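Local coordinates for protein plastocyanin (Adiantum capillus-veneris, PDB 1KDJ) that carries electrons from the cytochrome b6-f complex to P700 of photosystem I by means of a single bound copper ion, at residues G24-T30 against P71-V77; G36-F41 against S59-L65. All coordinates share one frame; numbering follows the deposited sequence.

Contact 1. Residues G24-T30 against P71-V77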
loop_
_atom_site.group_PDB
_atom_site.type_symbol
_atom_site.label_atom_id
_atom_site.label_comp_id
_atom_site.label_asym_id
_atom_site.label_seq_id
_atom_site.Cartn_x
_atom_site.Cartn_y
_atom_site.Cartn_z
ATOM N N GLY A 24 13.768 -2.659 -4.535
ATOM C CA GLY A 24 14.060 -1.234 -4.700
ATOM C C GLY A 24 13.250 -0.554 -5.817
ATOM O O GLY A 24 13.404 0.654 -6.040
ATOM N N GLU A 25 12.370 -1.270 -6.544
ATOM C CA GLU A 25 11.497 -0.609 -7.516
ATOM C C GLU A 25 10.431 0.155 -6.723
ATOM O O GLU A 25 9.820 -0.386 -5.814
ATOM C CB GLU A 25 10.834 -1.658 -8.434
ATOM C CG GLU A 25 9.783 -1.111 -9.420
ATOM C CD GLU A 25 9.053 -2.136 -10.293
ATOM O OE1 GLU A 25 9.448 -3.297 -10.363
ATOM O OE2 GLU A 25 8.059 -1.764 -10.914
ATOM N N ALA A 26 10.212 1.421 -6.980
ATOM C CA ALA A 26 9.129 2.148 -6.345
ATOM C C ALA A 26 7.720 1.643 -6.761
ATOM O O ALA A 26 7.427 1.208 -7.897
ATOM C CB ALA A 26 9.297 3.613 -6.708
ATOM N N VAL A 27 6.818 1.542 -5.793
ATOM C CA VAL A 27 5.423 1.245 -6.061
ATOM C C VAL A 27 4.735 2.588 -5.805
ATOM O O VAL A 27 4.849 3.141 -4.708
ATOM C CB VAL A 27 4.910 0.192 -5.115
ATOM C CG1 VAL A 27 3.476 -0.162 -5.458
ATOM C CG2 VAL A 27 5.739 -1.073 -5.274
ATOM N N GLU A 28 4.125 3.183 -6.833
ATOM C CA GLU A 28 3.446 4.452 -6.688
ATOM C C GLU A 28 1.960 4.152 -6.596
ATOM O O GLU A 28 1.387 3.527 -7.494
ATOM C CB GLU A 28 3.702 5.322 -7.878
ATOM C CG GLU A 28 3.261 6.753 -7.632
ATOM C CD GLU A 28 3.300 7.586 -8.906
ATOM O OE1 GLU A 28 4.365 7.658 -9.544
ATOM O OE2 GLU A 28 2.258 8.150 -9.273
ATOM N N PHE A 29 1.334 4.515 -5.487
ATOM C CA PHE A 29 -0.096 4.336 -5.271
ATOM C C PHE A 29 -0.732 5.678 -5.621
ATOM O O PHE A 29 -0.231 6.722 -5.216
ATOM C CB PHE A 29 -0.343 3.992 -3.829
ATOM C CG PHE A 29 0.198 2.658 -3.367
ATOM C CD1 PHE A 29 -0.573 1.528 -3.478
ATOM C CD2 PHE A 29 1.444 2.589 -2.784
ATOM C CE1 PHE A 29 -0.141 0.307 -3.013
ATOM C CE2 PHE A 29 1.873 1.357 -2.330
ATOM C CZ PHE A 29 1.101 0.223 -2.432
ATOM N N THR A 30 -1.770 5.711 -6.451
ATOM C CA THR A 30 -2.396 6.947 -6.888
ATOM C C THR A 30 -3.883 6.812 -6.667
ATOM O O THR A 30 -4.512 5.812 -7.022
ATOM C CB THR A 30 -2.181 7.219 -8.360
ATOM O OG1 THR A 30 -0.768 7.221 -8.565
ATOM C CG2 THR A 30 -2.769 8.554 -8.800
ATOM N N PRO A 71 -2.437 13.268 -3.896
ATOM C CA PRO A 71 -2.996 12.133 -4.630
ATOM C C PRO A 71 -2.122 10.886 -4.684
ATOM O O PRO A 71 -2.662 9.821 -4.982
ATOM C CB PRO A 71 -3.299 12.694 -5.992
ATOM C CG PRO A 71 -2.154 13.669 -6.194
ATOM C CD PRO A 71 -1.969 14.303 -4.815
ATOM N N SER A 72 -0.813 10.943 -4.434
ATOM C CA SER A 72 -0.024 9.741 -4.488
ATOM C C SER A 72 0.895 9.509 -3.288
ATOM O O SER A 72 1.138 10.419 -2.483
ATOM C CB SER A 72 0.736 9.789 -5.811
ATOM O OG SER A 72 1.135 11.115 -6.075
ATOM N N PHE A 73 1.337 8.251 -3.141
ATOM C CA PHE A 73 2.253 7.791 -2.106
ATOM C C PHE A 73 3.198 6.797 -2.770
ATOM O O PHE A 73 2.739 5.888 -3.455
ATOM C CB PHE A 73 1.511 7.067 -1.018
ATOM C CG PHE A 73 2.409 6.485 0.063
ATOM C CD1 PHE A 73 3.243 7.326 0.784
ATOM C CD2 PHE A 73 2.377 5.131 0.301
ATOM C CE1 PHE A 73 4.059 6.803 1.760
ATOM C CE2 PHE A 73 3.193 4.622 1.280
ATOM C CZ PHE A 73 4.025 5.452 1.998
ATOM N N LYS A 74 4.494 6.877 -2.492
ATOM C CA LYS A 74 5.498 6.014 -3.112
ATOM C C LYS A 74 6.198 5.188 -2.028
ATOM O O LYS A 74 6.635 5.770 -1.017
ATOM C CB LYS A 74 6.444 6.938 -3.842
ATOM C CG LYS A 74 7.373 6.272 -4.827
ATOM C CD LYS A 74 7.902 7.338 -5.781
ATOM C CE LYS A 74 6.754 7.858 -6.662
ATOM N NZ LYS A 74 7.256 8.453 -7.896
ATOM N N ALA A 75 6.231 3.868 -2.188
ATOM C CA ALA A 75 6.839 2.956 -1.227
ATOM C C ALA A 75 7.964 2.145 -1.916
ATOM O O ALA A 75 7.827 1.804 -3.105
ATOM C CB ALA A 75 5.816 1.970 -0.715
ATOM N N LYS A 76 9.088 1.853 -1.235
ATOM C CA LYS A 76 10.193 1.034 -1.759
ATOM C C LYS A 76 10.505 -0.016 -0.706
ATOM O O LYS A 76 10.666 0.322 0.476
ATOM C CB LYS A 76 11.453 1.849 -1.978
ATOM C CG LYS A 76 11.515 2.629 -3.251
ATOM C CD LYS A 76 12.576 3.666 -3.051
ATOM C CE LYS A 76 13.202 4.083 -4.365
ATOM N NZ LYS A 76 14.182 3.081 -4.756
ATOM N N VAL A 77 10.494 -1.292 -1.062
ATOM C CA VAL A 77 10.834 -2.389 -0.181
ATOM C C VAL A 77 11.925 -3.198 -0.942
ATOM O O VAL A 77 11.839 -3.554 -2.144
ATOM C CB VAL A 77 9.603 -3.259 0.104
ATOM C CG1 VAL A 77 10.020 -4.418 1.011
ATOM C CG2 VAL A 77 8.494 -2.446 0.803
HETATM O O HOH W 1 9.663 -2.047 -3.777
#
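F29 and F73 are paired across two antiparallel strands, 27-30 and 72-75, at one margin of a sheet in the plastocyanin beta-sandwich. They form a hydrogen-bonded pair, F29 N to F73 O at 2.8 Å with the return bond from F73 N to F29 O, and V27 and A75 repeat the pattern. On the inner side, V27, F29, F73 and A75 pack closely. The side chains of F29 and F73 run side by side, pointing the same way, and CD2 of F29 touches CD2 of F73 at 4.1 Å. F29 CE2 reaches the A75 methyl, while V27 CG1 rests over one face of the F29 ring, displaced toward its rim. Deeper in the sandwich the F29 ring meets F85 edge-to-face.

The other face, with E28, T30, S72 and K74, is looser and nearer solvent. K74 bends at chi3 (-68°), which brings its CE over the E28 CG; its NZ forms a salt bridge to E28 OE1 whose hydrogen bond, at 3.4 Å, is long and weak. Toward G24 and V77 a water joins E25 O to V77 N, and G24 N bonds to V77 O from above the carbonyl plane. K76, turned at chi4, brings its NZ to 2.9 Å from G24 O.

Contact 2. Residues G36-F41 against S59-L65. With CU (copper (II) ion), chain B.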
loop_
_atom_site.group_PDB
_atom_site.type_symbol
_atom_site.label_atom_id
_atom_site.label_comp_id
_atom_site.label_asym_id
_atom_site.label_seq_id
_atom_site.Cartn_x
_atom_site.Cartn_y
_atom_site.Cartn_z
ATOM N N GLY A 36 -11.225 9.140 0.143
ATOM C CA GLY A 36 -9.842 9.123 0.586
ATOM C C GLY A 36 -9.525 7.724 1.051
ATOM O O GLY A 36 -10.350 6.894 1.475
ATOM N N HIS A 37 -8.249 7.365 0.956
ATOM C CA HIS A 37 -7.791 6.016 1.300
ATOM C C HIS A 37 -6.353 6.143 1.757
ATOM O O HIS A 37 -5.735 7.170 1.503
ATOM C CB HIS A 37 -7.760 5.060 0.088
ATOM C CG HIS A 37 -9.117 4.756 -0.537
ATOM N ND1 HIS A 37 -9.888 3.863 0.056
ATOM C CD2 HIS A 37 -9.640 5.237 -1.713
ATOM C CE1 HIS A 37 -10.933 3.750 -0.757
ATOM N NE2 HIS A 37 -10.765 4.559 -1.783
ATOM N N ASN A 38 -5.785 5.124 2.369
ATOM C CA ASN A 38 -4.329 5.185 2.567
ATOM C C ASN A 38 -3.737 3.779 2.415
ATOM O O ASN A 38 -4.458 2.835 2.058
ATOM C CB ASN A 38 -3.975 5.764 3.977
ATOM C CG ASN A 38 -4.321 4.915 5.160
ATOM O OD1 ASN A 38 -4.851 3.810 5.178
ATOM N ND2 ASN A 38 -4.088 5.506 6.303
ATOM N N ILE A 39 -2.441 3.611 2.704
ATOM C CA ILE A 39 -1.773 2.323 2.517
ATOM C C ILE A 39 -0.866 2.125 3.722
ATOM O O ILE A 39 0.022 2.953 3.921
ATOM C CB ILE A 39 -0.842 2.278 1.255
ATOM C CG1 ILE A 39 -1.638 2.586 -0.041
ATOM C CG2 ILE A 39 -0.166 0.875 1.186
ATOM C CD1 ILE A 39 -1.848 4.085 -0.400
ATOM N N VAL A 40 -1.090 1.041 4.415
ATOM C CA VAL A 40 -0.300 0.644 5.565
ATOM C C VAL A 40 0.055 -0.817 5.372
ATOM O O VAL A 40 -0.817 -1.651 5.123
ATOM C CB VAL A 40 -1.121 0.832 6.896
ATOM C CG1 VAL A 40 -0.321 0.373 8.110
ATOM C CG2 VAL A 40 -1.444 2.294 7.073
ATOM N N PHE A 41 1.345 -1.147 5.569
ATOM C CA PHE A 41 1.810 -2.520 5.467
ATOM C C PHE A 41 1.635 -3.278 6.748
ATOM O O PHE A 41 1.863 -2.718 7.810
ATOM C CB PHE A 41 3.304 -2.564 5.066
ATOM C CG PHE A 41 3.499 -2.426 3.556
ATOM C CD1 PHE A 41 3.428 -3.560 2.765
ATOM C CD2 PHE A 41 3.678 -1.197 2.986
ATOM C CE1 PHE A 41 3.537 -3.440 1.395
ATOM C CE2 PHE A 41 3.783 -1.089 1.616
ATOM C CZ PHE A 41 3.712 -2.205 0.822
ATOM N N SER A 59 4.892 2.693 4.895
ATOM C CA SER A 59 3.500 2.827 5.234
ATOM C C SER A 59 3.153 4.269 5.465
ATOM O O SER A 59 3.975 5.108 5.829
ATOM C CB SER A 59 3.209 2.064 6.463
ATOM O OG SER A 59 3.446 0.685 6.290
ATOM N N MET A 60 1.914 4.610 5.117
ATOM C CA MET A 60 1.384 5.926 5.445
ATOM C C MET A 60 1.075 5.927 6.931
ATOM O O MET A 60 0.755 4.932 7.579
ATOM C CB MET A 60 0.079 6.245 4.700
ATOM C CG MET A 60 0.446 6.711 3.316
ATOM S SD MET A 60 -0.973 6.933 2.204
ATOM C CE MET A 60 -1.459 8.530 2.816
ATOM N N ASP A 61 1.161 7.121 7.466
ATOM C CA ASP A 61 0.864 7.344 8.857
ATOM C C ASP A 61 -0.638 7.099 8.952
ATOM O O ASP A 61 -1.344 7.659 8.111
ATOM C CB ASP A 61 1.310 8.781 9.091
ATOM C CG ASP A 61 1.181 9.310 10.503
ATOM O OD1 ASP A 61 1.114 8.498 11.430
ATOM O OD2 ASP A 61 1.150 10.537 10.662
ATOM N N GLU A 62 -1.249 6.334 9.852
ATOM C CA GLU A 62 -2.700 6.172 9.778
ATOM C C GLU A 62 -3.512 7.455 10.008
ATOM O O GLU A 62 -4.736 7.419 10.015
ATOM C CB GLU A 62 -3.163 5.104 10.768
ATOM C CG GLU A 62 -2.690 3.696 10.388
ATOM C CD GLU A 62 -3.286 2.527 11.193
ATOM O OE1 GLU A 62 -3.821 2.759 12.294
ATOM O OE2 GLU A 62 -3.221 1.378 10.715
ATOM N N ASN A 63 -2.917 8.640 10.172
ATOM C CA ASN A 63 -3.646 9.906 10.295
ATOM C C ASN A 63 -3.458 10.683 8.983
ATOM O O ASN A 63 -3.529 11.911 8.880
ATOM C CB ASN A 63 -3.067 10.687 11.490
ATOM C CG ASN A 63 -3.653 12.083 11.727
ATOM O OD1 ASN A 63 -4.846 12.251 11.988
ATOM N ND2 ASN A 63 -2.869 13.144 11.685
ATOM N N ASP A 64 -3.199 9.938 7.920
ATOM C CA ASP A 64 -2.879 10.477 6.615
ATOM C C ASP A 64 -3.826 9.781 5.639
ATOM O O ASP A 64 -4.102 8.582 5.762
ATOM C CB ASP A 64 -1.439 10.127 6.327
ATOM C CG ASP A 64 -0.575 11.249 5.825
ATOM O OD1 ASP A 64 -0.543 11.450 4.606
ATOM O OD2 ASP A 64 0.073 11.894 6.657
ATOM N N LEU A 65 -4.374 10.516 4.690
ATOM C CA LEU A 65 -5.233 9.935 3.677
ATOM C C LEU A 65 -4.810 10.614 2.419
ATOM O O LEU A 65 -4.381 11.763 2.434
ATOM C CB LEU A 65 -6.737 10.206 3.893
ATOM C CG LEU A 65 -7.409 9.418 5.024
ATOM C CD1 LEU A 65 -8.849 9.832 5.127
ATOM C CD2 LEU A 65 -7.402 7.935 4.774
HETATM CU CU CU B . -9.855 2.904 1.728
HETATM O O HOH W 2 3.303 -0.610 9.098
#
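M60 and S59 make the direct grip on 36-41 near its strand end. M60 N donates to I39 O at 2.8 Å, nearly in line with the carbonyl bond, and S59 OG accepts from F41 N at 2.9 Å while lying in the plane of the F41 ring at its edge. A water donates to both F41 O and S59 OG, and S59 OG is also bonded to L55 O of the preceding helix. Chi1 of M60 (-81°) and its extended chi2 set SD 3.7 Å from N38 CB and 4.0 Å from I39 CD1; the bend at chi3 then brings CE to 3.9 Å from N38 CB.

In this cupredoxin fold, 36-41 leads from copper ligand H37, whose ND1 binds the metal at 1.9 Å with C87, H90 and M95 completing the site, into edge strand 40-41. L65 CD2 packs against the H37 carbonyl. Next to the ligand, N38 turns CG between its backbone N and carbonyl carbon (chi1 68°), directing ND2 to D64 O at 3.1 Å, with the oxygen tilted from the amide plane. Its OD1 takes the N-H of T88, so both ends of the amide are held.

Farther out, a type I turn from D61 to D64 presents that carbonyl. E62 crosses V40 at about a right angle, its CG 3.8 Å from V40 CG2, and OE2 bonds to Y86 OH.

From the N terminus, the chain runs through strands 2-5, 14-15 and 18-21 before 24-30, the first half of contact 1, then passes to 36-41, the first half of contact 2. Helix 49-57 follows, and 59-65 returns to 36-41, closing the inner loop. Only afterwards does 71-77 come back to 24-30 and close the outer one, so contact 2 is nested within contact 1. Contact 1 adds an edge strand to one sheet; contact 2 lays a loop along edge strand 40-41 of the other and the segment leading into it. The two meet in the interior, where F29 CB lies 3.7 Å from I39 CD1 and F73 CG lies 3.8 Å from M60 CG.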